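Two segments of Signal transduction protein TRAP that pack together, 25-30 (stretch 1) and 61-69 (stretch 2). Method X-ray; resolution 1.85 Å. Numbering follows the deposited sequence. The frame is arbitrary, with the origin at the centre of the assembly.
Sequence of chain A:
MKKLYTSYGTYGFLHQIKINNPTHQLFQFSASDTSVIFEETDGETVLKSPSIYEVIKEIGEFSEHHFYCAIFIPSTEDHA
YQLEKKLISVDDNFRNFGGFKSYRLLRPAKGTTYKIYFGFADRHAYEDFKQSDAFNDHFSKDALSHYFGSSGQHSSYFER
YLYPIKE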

ATOM      1  N   GLN A  25      -1.645 -15.097  -7.061  1.00 26.09           N
ATOM      2  CA  GLN A  25      -2.741 -14.220  -6.651  1.00 26.41           C
ATOM      3  C   GLN A  25      -2.330 -12.784  -6.871  1.00 24.86           C
ATOM      4  O   GLN A  25      -1.842 -12.089  -5.935  1.00 25.40           O
ATOM      5  N   LEU A  26      -2.567 -12.306  -8.088  1.00 24.96           N
ATOM      6  CA  LEU A  26      -2.164 -10.962  -8.471  1.00 22.32           C
ATOM      7  C   LEU A  26      -3.396 -10.054  -8.442  1.00 22.16           C
ATOM      8  O   LEU A  26      -4.480 -10.474  -8.828  1.00 21.72           O
ATOM      9  N   PHE A  27      -3.219  -8.832  -7.929  1.00 20.15           N
ATOM     10  CA  PHE A  27      -4.333  -7.838  -7.804  1.00 19.27           C
ATOM     11  C   PHE A  27      -3.990  -6.624  -8.699  1.00 18.49           C
ATOM     12  O   PHE A  27      -2.966  -5.941  -8.519  1.00 18.09           O
ATOM     13  N   GLN A  28      -4.820  -6.374  -9.676  1.00 19.08           N
ATOM     14  CA  GLN A  28      -4.506  -5.301 -10.653  1.00 18.35           C
ATOM     15  C   GLN A  28      -5.512  -4.156 -10.513  1.00 18.40           C
ATOM     16  O   GLN A  28      -6.722  -4.424 -10.282  1.00 19.36           O
ATOM     17  N   PHE A  29      -5.032  -2.893 -10.569  1.00 18.18           N
ATOM     18  CA  PHE A  29      -5.896  -1.728 -10.431  1.00 18.99           C
ATOM     19  C   PHE A  29      -5.506  -0.589 -11.336  1.00 17.79           C
ATOM     20  O   PHE A  29      -4.385  -0.560 -11.831  1.00 18.74           O
ATOM     21  N   SER A  30      -6.463   0.346 -11.510  1.00 19.73           N
ATOM     22  CA  SER A  30      -6.273   1.564 -12.336  1.00 21.62           C
ATOM     23  C   SER A  30      -5.952   2.766 -11.441  1.00 21.57           C
ATOM     24  O   SER A  30      -6.696   3.019 -10.465  1.00 24.09           O
ATOM     25  N   GLU A  61      -7.622  -9.080   4.176  1.00 23.43           N
ATOM     26  CA  GLU A  61      -7.182  -9.667   2.908  1.00 26.57           C
ATOM     27  C   GLU A  61      -7.368  -8.704   1.755  1.00 22.16           C
ATOM     28  O   GLU A  61      -8.274  -7.866   1.780  1.00 22.32           O
ATOM     29  N   PHE A  62      -6.562  -8.863   0.710  1.00 21.02           N
ATOM     30  CA  PHE A  62      -6.780  -8.071  -0.511  1.00 21.43           C
ATOM     31  C   PHE A  62      -7.991  -8.539  -1.311  1.00 20.75           C
ATOM     32  O   PHE A  62      -8.357  -9.709  -1.261  1.00 20.89           O
ATOM     33  N   SER A  63      -8.609  -7.646  -2.082  1.00 21.38           N
ATOM     34  CA  SER A  63      -9.636  -8.024  -3.004  1.00 22.17           C
ATOM     35  C   SER A  63      -9.561  -7.132  -4.268  1.00 23.98           C
ATOM     36  O   SER A  63      -9.371  -5.895  -4.171  1.00 21.76           O
ATOM     37  N   GLU A  64      -9.711  -7.725  -5.450  1.00 22.88           N
ATOM     38  CA  GLU A  64      -9.802  -6.904  -6.638  1.00 23.90           C
ATOM     39  C   GLU A  64     -10.960  -5.896  -6.723  1.00 25.32           C
ATOM     40  O   GLU A  64     -10.947  -5.027  -7.600  1.00 24.12           O
ATOM     41  N   HIS A  65     -11.957  -5.979  -5.834  1.00 26.02           N
ATOM     42  CA  HIS A  65     -13.108  -5.054  -5.876  1.00 28.49           C
ATOM     43  C   HIS A  65     -13.014  -3.921  -4.874  1.00 24.92           C
ATOM     44  O   HIS A  65     -13.939  -3.139  -4.748  1.00 21.52           O
ATOM     45  N   HIS A  66     -11.933  -3.892  -4.096  1.00 20.79           N
ATOM     46  CA  HIS A  66     -11.714  -2.789  -3.126  1.00 19.14           C
ATOM     47  C   HIS A  66     -11.004  -1.553  -3.700  1.00 17.53           C
ATOM     48  O   HIS A  66     -10.234  -1.646  -4.710  1.00 17.13           O
ATOM     49  N   PHE A  67     -11.168  -0.407  -3.048  1.00 16.32           N
ATOM     50  CA  PHE A  67     -10.381   0.812  -3.376  1.00 15.28           C
ATOM     51  C   PHE A  67      -9.156   0.767  -2.465  1.00 14.83           C
ATOM     52  O   PHE A  67      -9.252   0.382  -1.305  1.00 15.51           O
ATOM     53  N   TYR A  68      -8.004   1.125  -2.988  1.00 15.12           N
ATOM     54  CA  TYR A  68      -6.798   1.242  -2.150  1.00 14.12           C
ATOM     55  C   TYR A  68      -6.194   2.632  -2.272  1.00 15.52           C
ATOM     56  O   TYR A  68      -6.205   3.217  -3.380  1.00 16.45           O
ATOM     57  N   CYS A  69      -5.674   3.151  -1.175  1.00 13.56           N
ATOM     58  CA  CYS A  69      -4.716   4.234  -1.228  1.00 13.72           C
ATOM     59  C   CYS A  69      -3.308   3.756  -0.818  1.00 13.06           C
ATOM     60  O   CYS A  69      -3.171   3.181   0.265  1.00 14.15           O
TER

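The two stretches meet where the strand that includes Phe 27 passes the loop that leads into the strand at Phe 67, with the CA atoms of Phe 27 and Glu 64 5.7 Å apart. Together they bury 373 Å², most of it on Phe 27, Phe 29 and Glu 64. In all three the CA-to-CB bond runs sideways and chi1 is in the m well, and the ends of their side chains come nearer the other stretch.

Phe 27 (chi1 -62°, chi2 -82°) lays its ring against Phe 62. The CB of Phe 62 sits over one face, 3.6 Å from the Phe 27 ring centroid and 10° off the normal, a CH-pi contact. The CA-to-CB bond of Phe 62 points toward stretch 1, chi1 is m (-65°), and the end of the side chain leads away; the edge of its ring is directed at the face of Phe 27 in an offset edge-to-face pair with centroids 5.6 Å apart and planes at 60°. Phe 27 also touches the aliphatic part of Glu 64, with Phe 27 CD1 3.6 Å from Glu 64 CG.

Glu 64 contributes both a nonpolar and a polar contact. Its m, t conformation (chi1 -78°, chi2 -162°) extends the chain past Phe 27 and brings the carboxylate to the backbone of stretch 1, where Gln 28 N donates a nearly linear hydrogen bond to Glu 64 OE2 (2.8 Å, 167°). The O atom of water 1 donates to Gln 28 O (2.8 Å) and Glu 64 O (2.7 Å), bridging the two backbones. The side chain of Gln 28, with chi1 and chi2 both t, leads away from this contact, and its NE2 is satisfied elsewhere.

Phe 29 (chi1 -54°, chi2 83°) reaches the type I turn from Ser 63 to His 66 and the tyrosine beyond it. Ser 63 O lies at the edge of the ring, 3.7 Å from Phe 29 CZ, and His 66 O is 3.5 Å from Phe 29 CE2; this latter carbonyl is buried by the contact without a polar partner. Tyr 68, whose CA-to-CB bond points toward stretch 1 with chi1 -67° (m), directs its ring edge at the face of Phe 29 (centroids 5.1 Å, planes at 71°), bringing Tyr 68 CE1 within 3.4 Å of Phe 29 CZ. The same rotamer places Tyr 68 OH to accept a hydrogen bond from Ser 63 N (2.9 Å). The CA-to-CB bond of Ser 63 points away; its t rotamer lets Ser 63 OG accept from His 65 N at 3.2 Å.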

ATOM      1  CB  GLN A  25      -3.056 -14.426  -5.161  1.00 29.85           C
ATOM      2  CG  GLN A  25      -3.483 -15.837  -4.789  1.00 34.23           C
ATOM      3  CD  GLN A  25      -2.408 -16.590  -3.980  1.00 41.47           C
ATOM      4  OE1 GLN A  25      -1.366 -16.990  -4.517  1.00 41.95           O
ATOM      5  NE2 GLN A  25      -2.660 -16.777  -2.671  1.00 45.89           N
ATOM      6  CB  LEU A  26      -1.502 -11.003  -9.863  1.00 24.22           C
ATOM      7  CG  LEU A  26      -0.121 -11.648 -10.021  1.00 23.55           C
ATOM      8  CD1 LEU A  26       0.065 -12.232 -11.403  1.00 26.26           C
ATOM      9  CD2 LEU A  26       0.987 -10.610  -9.832  1.00 24.95           C
ATOM     10  CB  PHE A  27      -4.502  -7.464  -6.326  1.00 18.17           C
ATOM     11  CG  PHE A  27      -4.895  -8.664  -5.461  1.00 19.68           C
ATOM     12  CD1 PHE A  27      -6.225  -9.076  -5.399  1.00 21.09           C
ATOM     13  CD2 PHE A  27      -3.936  -9.409  -4.800  1.00 21.57           C
ATOM     14  CE1 PHE A  27      -6.614 -10.185  -4.621  1.00 22.03           C
ATOM     15  CE2 PHE A  27      -4.307 -10.540  -4.024  1.00 22.82           C
ATOM     16  CZ  PHE A  27      -5.643 -10.913  -3.931  1.00 21.53           C
ATOM     17  CB  GLN A  28      -4.591  -5.865 -12.103  1.00 20.25           C
ATOM     18  CG  GLN A  28      -4.270  -4.753 -13.104  1.00 18.94           C
ATOM     19  CD  GLN A  28      -4.248  -5.194 -14.565  1.00 21.14           C
ATOM     20  OE1 GLN A  28      -4.771  -6.264 -14.928  1.00 20.42           O
ATOM     21  NE2 GLN A  28      -3.709  -4.300 -15.416  1.00 19.81           N
ATOM     22  CB  PHE A  29      -5.844  -1.152  -8.999  1.00 16.75           C
ATOM     23  CG  PHE A  29      -6.138  -2.179  -7.947  1.00 16.52           C
ATOM     24  CD1 PHE A  29      -5.124  -3.040  -7.491  1.00 15.77           C
ATOM     25  CD2 PHE A  29      -7.397  -2.277  -7.407  1.00 17.15           C
ATOM     26  CE1 PHE A  29      -5.391  -4.034  -6.549  1.00 15.87           C
ATOM     27  CE2 PHE A  29      -7.669  -3.249  -6.423  1.00 16.91           C
ATOM     28  CZ  PHE A  29      -6.671  -4.153  -6.023  1.00 17.24           C
ATOM     29  CB  SER A  30      -7.504   1.830 -13.226  1.00 24.46           C
ATOM     30  OG  SER A  30      -7.143   2.871 -14.132  1.00 34.24           O
ATOM     31  CB  GLU A  61      -7.943 -10.968   2.616  1.00 30.12           C
ATOM     32  CG  GLU A  61      -7.885 -11.942   3.781  1.00 39.99           C
ATOM     33  CD  GLU A  61      -6.645 -12.816   3.734  1.00 48.02           C
ATOM     34  OE1 GLU A  61      -6.564 -13.668   2.813  1.00 54.87           O
ATOM     35  OE2 GLU A  61      -5.767 -12.667   4.618  1.00 49.57           O
ATOM     36  CB  PHE A  62      -5.539  -8.191  -1.435  1.00 20.89           C
ATOM     37  CG  PHE A  62      -4.315  -7.606  -0.880  1.00 21.51           C
ATOM     38  CD1 PHE A  62      -4.344  -6.338  -0.325  1.00 20.12           C
ATOM     39  CD2 PHE A  62      -3.103  -8.318  -0.923  1.00 20.72           C
ATOM     40  CE1 PHE A  62      -3.205  -5.754   0.215  1.00 20.74           C
ATOM     41  CE2 PHE A  62      -1.971  -7.741  -0.369  1.00 21.25           C
ATOM     42  CZ  PHE A  62      -2.005  -6.450   0.173  1.00 19.72           C
ATOM     43  CB  SER A  63     -11.009  -7.805  -2.369  1.00 22.23           C
ATOM     44  OG  SER A  63     -12.037  -7.868  -3.304  1.00 22.28           O
ATOM     45  CB  GLU A  64      -9.713  -7.764  -7.913  1.00 29.81           C
ATOM     46  CG  GLU A  64      -8.260  -8.152  -8.179  1.00 31.28           C
ATOM     47  CD  GLU A  64      -7.954  -8.617  -9.593  1.00 38.37           C
ATOM     48  OE1 GLU A  64      -8.636  -9.588 -10.045  1.00 44.83           O
ATOM     49  OE2 GLU A  64      -6.978  -8.084 -10.197  1.00 30.78           O
ATOM     50  CB  HIS A  65     -14.439  -5.803  -5.618  1.00 35.06           C
ATOM     51  CG  HIS A  65     -14.626  -7.033  -6.485  1.00 41.57           C
ATOM     52  ND1 HIS A  65     -14.461  -7.010  -7.824  1.00 46.35           N
ATOM     53  CD2 HIS A  65     -14.955  -8.350  -6.151  1.00 48.88           C
ATOM     54  CE1 HIS A  65     -14.673  -8.245  -8.327  1.00 49.66           C
ATOM     55  NE2 HIS A  65     -14.987  -9.064  -7.306  1.00 50.64           N
ATOM     56  CB  HIS A  66     -10.945  -3.281  -1.889  1.00 18.71           C
ATOM     57  CG  HIS A  66     -11.676  -4.344  -1.028  1.00 19.06           C
ATOM     58  ND1 HIS A  66     -12.971  -4.729  -1.234  1.00 21.78           N
ATOM     59  CD2 HIS A  66     -11.201  -5.121   0.009  1.00 19.70           C
ATOM     60  CE1 HIS A  66     -13.324  -5.656  -0.288  1.00 21.10           C
ATOM     61  NE2 HIS A  66     -12.225  -5.895   0.460  1.00 22.45           N
ATOM     62  CB  PHE A  67     -11.185   2.045  -2.998  1.00 15.74           C
ATOM     63  CG  PHE A  67     -10.404   3.331  -3.018  1.00 16.25           C
ATOM     64  CD1 PHE A  67     -10.352   4.072  -4.212  1.00 17.25           C
ATOM     65  CD2 PHE A  67      -9.752   3.827  -1.861  1.00 15.56           C
ATOM     66  CE1 PHE A  67      -9.643   5.267  -4.253  1.00 16.87           C
ATOM     67  CE2 PHE A  67      -9.012   5.012  -1.915  1.00 15.23           C
ATOM     68  CZ  PHE A  67      -8.965   5.728  -3.114  1.00 16.50           C
ATOM     69  CB  TYR A  68      -5.755   0.206  -2.572  1.00 14.69           C
ATOM     70  CG  TYR A  68      -6.214  -1.186  -2.268  1.00 14.47           C
ATOM     71  CD1 TYR A  68      -6.986  -1.925  -3.188  1.00 15.33           C
ATOM     72  CD2 TYR A  68      -5.906  -1.764  -1.055  1.00 14.35           C
ATOM     73  CE1 TYR A  68      -7.487  -3.191  -2.875  1.00 15.93           C
ATOM     74  CE2 TYR A  68      -6.357  -3.028  -0.723  1.00 15.69           C
ATOM     75  CZ  TYR A  68      -7.134  -3.769  -1.681  1.00 17.63           C
ATOM     76  OH  TYR A  68      -7.622  -5.011  -1.299  1.00 17.32           O
ATOM     77  CB  CYS A  69      -5.138   5.390  -0.305  1.00 14.01           C
ATOM     78  SG  CYS A  69      -4.067   6.871  -0.493  1.00 17.04           S
TER
HETATM   79  O   HOH W   1      -9.418  -4.554  -9.753  1.00 38.92           O